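Long-range contacts in HydG protein (PDB 4RTB), which serves as a radical SAM CO/CN synthase in [FeFe]-hydrogenase maturation, holding a [4Fe-4S] cluster and S-adenosylmethionine: residues L332-V337 with V379-D384; M344-R349 with R373-I378. All blocks are in the same frame, centred on the assembly; numbering follows the deposited sequence.

Contact 1 of 2, residues L332-V337 with V379-D384; sequences LRDELV and VEVLID
Helix segments 332-337 and 379-384 pass each other 11.4 Å apart at the closest approach of their axes, crossing at -51°, with D334 and L382 as the nearest pair across (CA to CA 7.6 Å). At that spacing the backbones do not touch, and the gap is bridged by side chains from two consecutive residues on each helix, R333 and D334 against V381 and L382. L382 reaches over with one branch: its CD2 comes 3.2 Å from D334 OD2 and 4.0 Å from R333 NH1, and this methyl lies against both members of an ion pair. That pair is made within the first helix. R333 NH1 donates to D334 OD2 over 2.9 Å, with 158° at the hydrogen; the acceptor lies at the guanidinium edge, in its plane, and is met on the syn side of the carboxylate, somewhat out of the carboxylate plane. With chi1 near 180° the R333 CG extends away from the backbone N, and the chain then bends at chi2 (-122°) and again at chi3, which turns the guanidinium back to its sequence neighbour. In the (beta/alpha)8 barrel of this radical SAM enzyme, helix 330-339 is the crossover between parallel strands 321-324 and 343-345, and helix 375-384 is the next helix of the same outer layer, following strand 343-345. The other carboxylate oxygen, D334 OD1, faces V381 CG1 at 3.8 Å, and the two side chains cross at about a right angle. F387, from the loop following the second helix, touches D334, V337 and L382. K385 makes a long, weak ion pair with D334 OD1. On its far flank helix 375-384 is covered by helices 419-432 and 438-454, through V379 and I383.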
loop_
_atom_site.group_PDB
_atom_site.type_symbol
_atom_site.label_atom_id
_atom_site.label_comp_id
_atom_site.label_asym_id
_atom_site.label_seq_id
_atom_site.Cartn_x
_atom_site.Cartn_y
_atom_site.Cartn_z
ATOM N N LEU A 332 -16.496 3.086 -2.592
ATOM C CA LEU A 332 -15.328 3.816 -3.059
ATOM C C LEU A 332 -14.124 2.895 -3.152
ATOM O O LEU A 332 -13.344 2.977 -4.096
ATOM C CB LEU A 332 -15.012 4.986 -2.137
ATOM C CG LEU A 332 -13.740 5.718 -2.557
ATOM C CD1 LEU A 332 -14.015 6.615 -3.752
ATOM C CD2 LEU A 332 -13.171 6.511 -1.405
ATOM N N ARG A 333 -13.987 2.028 -2.154
ATOM C CA ARG A 333 -12.914 1.042 -2.093
ATOM C C ARG A 333 -12.773 0.273 -3.407
ATOM O O ARG A 333 -11.689 0.233 -4.006
ATOM C CB ARG A 333 -13.168 0.079 -0.926
ATOM C CG ARG A 333 -12.079 -0.942 -0.667
ATOM C CD ARG A 333 -12.632 -2.356 -0.741
ATOM N NE ARG A 333 -13.471 -2.720 0.398
ATOM C CZ ARG A 333 -14.460 -3.608 0.336
ATOM N NH1 ARG A 333 -14.741 -4.210 -0.812
ATOM N NH2 ARG A 333 -15.176 -3.888 1.417
ATOM N N ASP A 334 -13.873 -0.309 -3.874
ATOM C CA ASP A 334 -13.813 -1.128 -5.079
ATOM C C ASP A 334 -13.748 -0.288 -6.360
ATOM O O ASP A 334 -13.317 -0.780 -7.406
ATOM C CB ASP A 334 -14.999 -2.090 -5.109
ATOM C CG ASP A 334 -14.970 -3.071 -3.949
ATOM O OD1 ASP A 334 -16.046 -3.507 -3.493
ATOM O OD2 ASP A 334 -13.860 -3.399 -3.485
ATOM N N GLU A 335 -14.158 0.977 -6.279
ATOM C CA GLU A 335 -13.913 1.911 -7.376
ATOM C C GLU A 335 -12.408 2.141 -7.510
ATOM O O GLU A 335 -11.864 2.154 -8.616
ATOM C CB GLU A 335 -14.637 3.245 -7.154
ATOM C CG GLU A 335 -15.751 3.529 -8.164
ATOM C CD GLU A 335 -15.966 5.015 -8.417
ATOM O OE1 GLU A 335 -16.365 5.738 -7.479
ATOM O OE2 GLU A 335 -15.734 5.460 -9.563
ATOM N N LEU A 336 -11.741 2.310 -6.373
ATOM C CA LEU A 336 -10.296 2.492 -6.344
ATOM C C LEU A 336 -9.601 1.230 -6.840
ATOM O O LEU A 336 -8.576 1.309 -7.521
ATOM C CB LEU A 336 -9.823 2.851 -4.933
ATOM C CG LEU A 336 -10.392 4.154 -4.366
ATOM C CD1 LEU A 336 -10.038 4.312 -2.896
ATOM C CD2 LEU A 336 -9.913 5.353 -5.172
ATOM N N VAL A 337 -10.158 0.069 -6.506
ATOM C CA VAL A 337 -9.629 -1.179 -7.045
ATOM C C VAL A 337 -9.780 -1.185 -8.571
ATOM O O VAL A 337 -8.866 -1.604 -9.284
ATOM C CB VAL A 337 -10.321 -2.419 -6.430
ATOM C CG1 VAL A 337 -9.812 -3.693 -7.081
ATOM C CG2 VAL A 337 -10.091 -2.464 -4.924
ATOM N N VAL A 379 -14.836 -10.549 0.967
ATOM C CA VAL A 379 -14.499 -11.462 -0.121
ATOM C C VAL A 379 -15.740 -11.709 -0.967
ATOM O O VAL A 379 -15.670 -11.751 -2.195
ATOM C CB VAL A 379 -13.941 -12.804 0.400
ATOM C CG1 VAL A 379 -13.951 -13.857 -0.695
ATOM C CG2 VAL A 379 -12.535 -12.613 0.941
ATOM N N GLU A 380 -16.873 -11.867 -0.291
ATOM C CA GLU A 380 -18.170 -11.974 -0.948
ATOM C C GLU A 380 -18.411 -10.761 -1.845
ATOM O O GLU A 380 -18.671 -10.895 -3.049
ATOM C CB GLU A 380 -19.272 -12.092 0.104
ATOM C CG GLU A 380 -20.424 -13.012 -0.246
ATOM C CD GLU A 380 -21.301 -13.300 0.961
ATOM O OE1 GLU A 380 -20.970 -12.815 2.066
ATOM O OE2 GLU A 380 -22.316 -14.011 0.808
ATOM N N VAL A 381 -18.307 -9.575 -1.252
ATOM C CA VAL A 381 -18.505 -8.332 -1.987
ATOM C C VAL A 381 -17.558 -8.225 -3.181
ATOM O O VAL A 381 -17.985 -7.886 -4.283
ATOM C CB VAL A 381 -18.314 -7.101 -1.080
ATOM C CG1 VAL A 381 -18.544 -5.820 -1.866
ATOM C CG2 VAL A 381 -19.254 -7.172 0.114
ATOM N N LEU A 382 -16.281 -8.524 -2.963
ATOM C CA LEU A 382 -15.295 -8.482 -4.039
ATOM C C LEU A 382 -15.673 -9.422 -5.172
ATOM O O LEU A 382 -15.581 -9.064 -6.348
ATOM C CB LEU A 382 -13.902 -8.843 -3.518
ATOM C CG LEU A 382 -13.146 -7.766 -2.739
ATOM C CD1 LEU A 382 -11.766 -8.266 -2.343
ATOM C CD2 LEU A 382 -13.045 -6.496 -3.559
ATOM N N ILE A 383 -16.105 -10.623 -4.812
ATOM C CA ILE A 383 -16.419 -11.637 -5.800
ATOM C C ILE A 383 -17.669 -11.243 -6.583
ATOM O O ILE A 383 -17.843 -11.653 -7.731
ATOM C CB ILE A 383 -16.599 -13.028 -5.140
ATOM C CG1 ILE A 383 -15.946 -14.114 -5.991
ATOM C CG2 ILE A 383 -18.068 -13.351 -4.889
ATOM C CD1 ILE A 383 -16.128 -15.497 -5.428
ATOM N N ASP A 384 -18.526 -10.427 -5.973
ATOM C CA ASP A 384 -19.722 -9.962 -6.669
ATOM C C ASP A 384 -19.428 -8.778 -7.591
ATOM O O ASP A 384 -20.117 -8.583 -8.592
ATOM C CB ASP A 384 -20.819 -9.595 -5.669
ATOM C CG ASP A 384 -21.919 -10.640 -5.606
ATOM O OD1 ASP A 384 -22.969 -10.444 -6.257
ATOM O OD2 ASP A 384 -21.731 -11.660 -4.911
#

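Contact 2 of 2, residues M344-R349 with R373-I378; sequences MSAASR and RSLAEI
The flat group in play between A347 and the other segment is the peptide carbonyl of R373: its oxygen is approached at 3.2 Å by A347 CA in a CA-H...O contact with 137° at the hydrogen. No ring takes part, and the R373 side chain keeps to the margin of the contact. A347 has a left-handed backbone (phi 56°), and this turn, two residues past the end of strand 343-345, is where the chain comes nearest the helix start, A347 CA lying 5.2 Å from L375 CA. Its methyl sits beside the first turn of helix 375-384, which S374 precedes as N-cap residue: A347 CB is 3.7 Å from L375 N and 4.1 Å from L375 CB. Beyond it the packing is purely apolar. The A346 methyl, CB, meets two apolar ends that come from directions nearly at right angles, L375 CD1 at 3.8 Å and I378 CD1 at 3.7 Å. M344 reaches I378 tip to tip; a bend at chi3 (51°) turns its CE to within 3.6 Å of I378 CD1. In the barrel this is the junction where the eighth strand closes on the first, since M344 and A346 share backbone hydrogen bonds with V97 and F99 of strand 95-105, and the following helix packs against the end of strand 343-345 and the turn after it. M144 of helix 131-144 touches both A347 and L375, and H146 NE2 satisfies A346 O with a hydrogen bond. Across the contact itself, methyl groups and one weakly polar CH...O approach do the work, which implies that the fit rests on shape and on the turn at A347 more than on directional bonds.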
loop_
_atom_site.group_PDB
_atom_site.type_symbol
_atom_site.label_atom_id
_atom_site.label_comp_id
_atom_site.label_asym_id
_atom_site.label_seq_id
_atom_site.Cartn_x
_atom_site.Cartn_y
_atom_site.Cartn_z
ATOM N N MET A 344 -4.778 -4.499 -0.782
ATOM C CA MET A 344 -5.807 -4.029 0.137
ATOM C C MET A 344 -5.707 -4.639 1.530
ATOM O O MET A 344 -5.340 -5.803 1.684
ATOM C CB MET A 344 -7.182 -4.339 -0.437
ATOM C CG MET A 344 -7.987 -3.131 -0.841
ATOM S SD MET A 344 -9.565 -3.700 -1.479
ATOM C CE MET A 344 -10.068 -4.791 -0.147
ATOM N N SER A 345 -6.057 -3.849 2.540
ATOM C CA SER A 345 -6.129 -4.345 3.908
ATOM C C SER A 345 -7.565 -4.731 4.243
ATOM O O SER A 345 -8.450 -3.878 4.295
ATOM C CB SER A 345 -5.617 -3.294 4.893
ATOM O OG SER A 345 -6.503 -2.191 4.963
ATOM N N ALA A 346 -7.791 -6.021 4.464
ATOM C CA ALA A 346 -9.127 -6.513 4.759
ATOM C C ALA A 346 -9.210 -7.068 6.172
ATOM O O ALA A 346 -8.293 -7.749 6.634
ATOM C CB ALA A 346 -9.534 -7.571 3.755
ATOM N N ALA A 347 -10.316 -6.773 6.848
ATOM C CA ALA A 347 -10.551 -7.233 8.217
ATOM C C ALA A 347 -9.421 -6.793 9.145
ATOM O O ALA A 347 -9.114 -7.458 10.137
ATOM C CB ALA A 347 -10.713 -8.740 8.256
ATOM N N SER A 348 -8.830 -5.645 8.823
ATOM C CA SER A 348 -7.640 -5.145 9.511
ATOM C C SER A 348 -7.904 -4.743 10.968
ATOM O O SER A 348 -8.922 -4.107 11.275
ATOM C CB SER A 348 -7.068 -3.950 8.752
ATOM O OG SER A 348 -7.921 -2.826 8.825
ATOM N N ARG A 349 -6.998 -5.124 11.866
ATOM C CA ARG A 349 -7.029 -4.586 13.222
ATOM C C ARG A 349 -5.873 -3.592 13.329
ATOM O O ARG A 349 -4.722 -3.919 13.020
ATOM C CB ARG A 349 -6.879 -5.664 14.292
ATOM C CG ARG A 349 -7.908 -6.761 14.224
ATOM C CD ARG A 349 -9.316 -6.234 14.274
ATOM N NE ARG A 349 -10.304 -7.300 14.268
ATOM C CZ ARG A 349 -11.216 -7.450 15.216
ATOM N NH1 ARG A 349 -11.251 -6.605 16.244
ATOM N NH2 ARG A 349 -12.092 -8.438 15.131
ATOM N N ARG A 373 -14.769 -5.235 10.189
ATOM C CA ARG A 373 -15.539 -6.012 9.220
ATOM C C ARG A 373 -14.871 -7.356 8.926
ATOM O O ARG A 373 -13.649 -7.474 8.980
ATOM C CB ARG A 373 -15.738 -5.221 7.923
ATOM C CG ARG A 373 -14.464 -4.674 7.299
ATOM C CD ARG A 373 -14.715 -4.230 5.863
ATOM N NE ARG A 373 -14.243 -2.872 5.603
ATOM C CZ ARG A 373 -14.999 -1.904 5.092
ATOM N NH1 ARG A 373 -16.266 -2.143 4.777
ATOM N NH2 ARG A 373 -14.487 -0.697 4.890
ATOM N N SER A 374 -15.683 -8.364 8.615
ATOM C CA SER A 374 -15.187 -9.730 8.453
ATOM C C SER A 374 -14.634 -10.007 7.062
ATOM O O SER A 374 -15.174 -9.531 6.068
ATOM C CB SER A 374 -16.295 -10.737 8.761
ATOM O OG SER A 374 -15.882 -12.051 8.431
ATOM N N LEU A 375 -13.568 -10.802 7.004
ATOM C CA LEU A 375 -12.894 -11.116 5.746
ATOM C C LEU A 375 -13.823 -11.792 4.739
ATOM O O LEU A 375 -13.831 -11.434 3.558
ATOM C CB LEU A 375 -11.674 -12.003 6.006
ATOM C CG LEU A 375 -10.895 -12.479 4.776
ATOM C CD1 LEU A 375 -10.306 -11.302 4.014
ATOM C CD2 LEU A 375 -9.803 -13.464 5.173
ATOM N N ALA A 376 -14.603 -12.762 5.211
ATOM C CA ALA A 376 -15.534 -13.489 4.350
ATOM C C ALA A 376 -16.529 -12.548 3.672
ATOM O O ALA A 376 -16.841 -12.711 2.491
ATOM C CB ALA A 376 -16.273 -14.550 5.148
ATOM N N GLU A 377 -17.017 -11.566 4.423
ATOM C CA GLU A 377 -17.944 -10.575 3.886
ATOM C C GLU A 377 -17.337 -9.803 2.720
ATOM O O GLU A 377 -17.924 -9.737 1.638
ATOM C CB GLU A 377 -18.382 -9.600 4.983
ATOM C CG GLU A 377 -19.653 -10.017 5.706
ATOM C CD GLU A 377 -19.862 -9.274 7.013
ATOM O OE1 GLU A 377 -19.586 -8.055 7.064
ATOM O OE2 GLU A 377 -20.296 -9.915 7.993
ATOM N N ILE A 378 -16.158 -9.228 2.933
ATOM C CA ILE A 378 -15.537 -8.407 1.903
ATOM C C ILE A 378 -15.083 -9.264 0.725
ATOM O O ILE A 378 -14.965 -8.764 -0.391
ATOM C CB ILE A 378 -14.340 -7.591 2.459
ATOM C CG1 ILE A 378 -13.003 -8.255 2.126
ATOM C CG2 ILE A 378 -14.488 -7.356 3.954
ATOM C CD1 ILE A 378 -12.171 -7.473 1.136
#

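How the contacts relate
Read from the N terminus, the chain enters helix 330-339, runs into strand 343-345, makes a long, partly unmodelled connection with no helix or strand among its modelled residues, and returns as helix 375-384. Contact 2 closes the shorter loop, from 344-349 to 373-378; contact 1 spans it from outside, joining 332-337 to 379-384, so the two are nested and do not cross. Both use helix 375-384, contact 2 at its start and contact 1 farther along. They also meet directly: R333 CD and V337 CG2 pack on M344 SD, at 3.4 and 3.7 Å. Together the contacts tie the strand to the helices before and after it, joining the barrel wall to its helical layer.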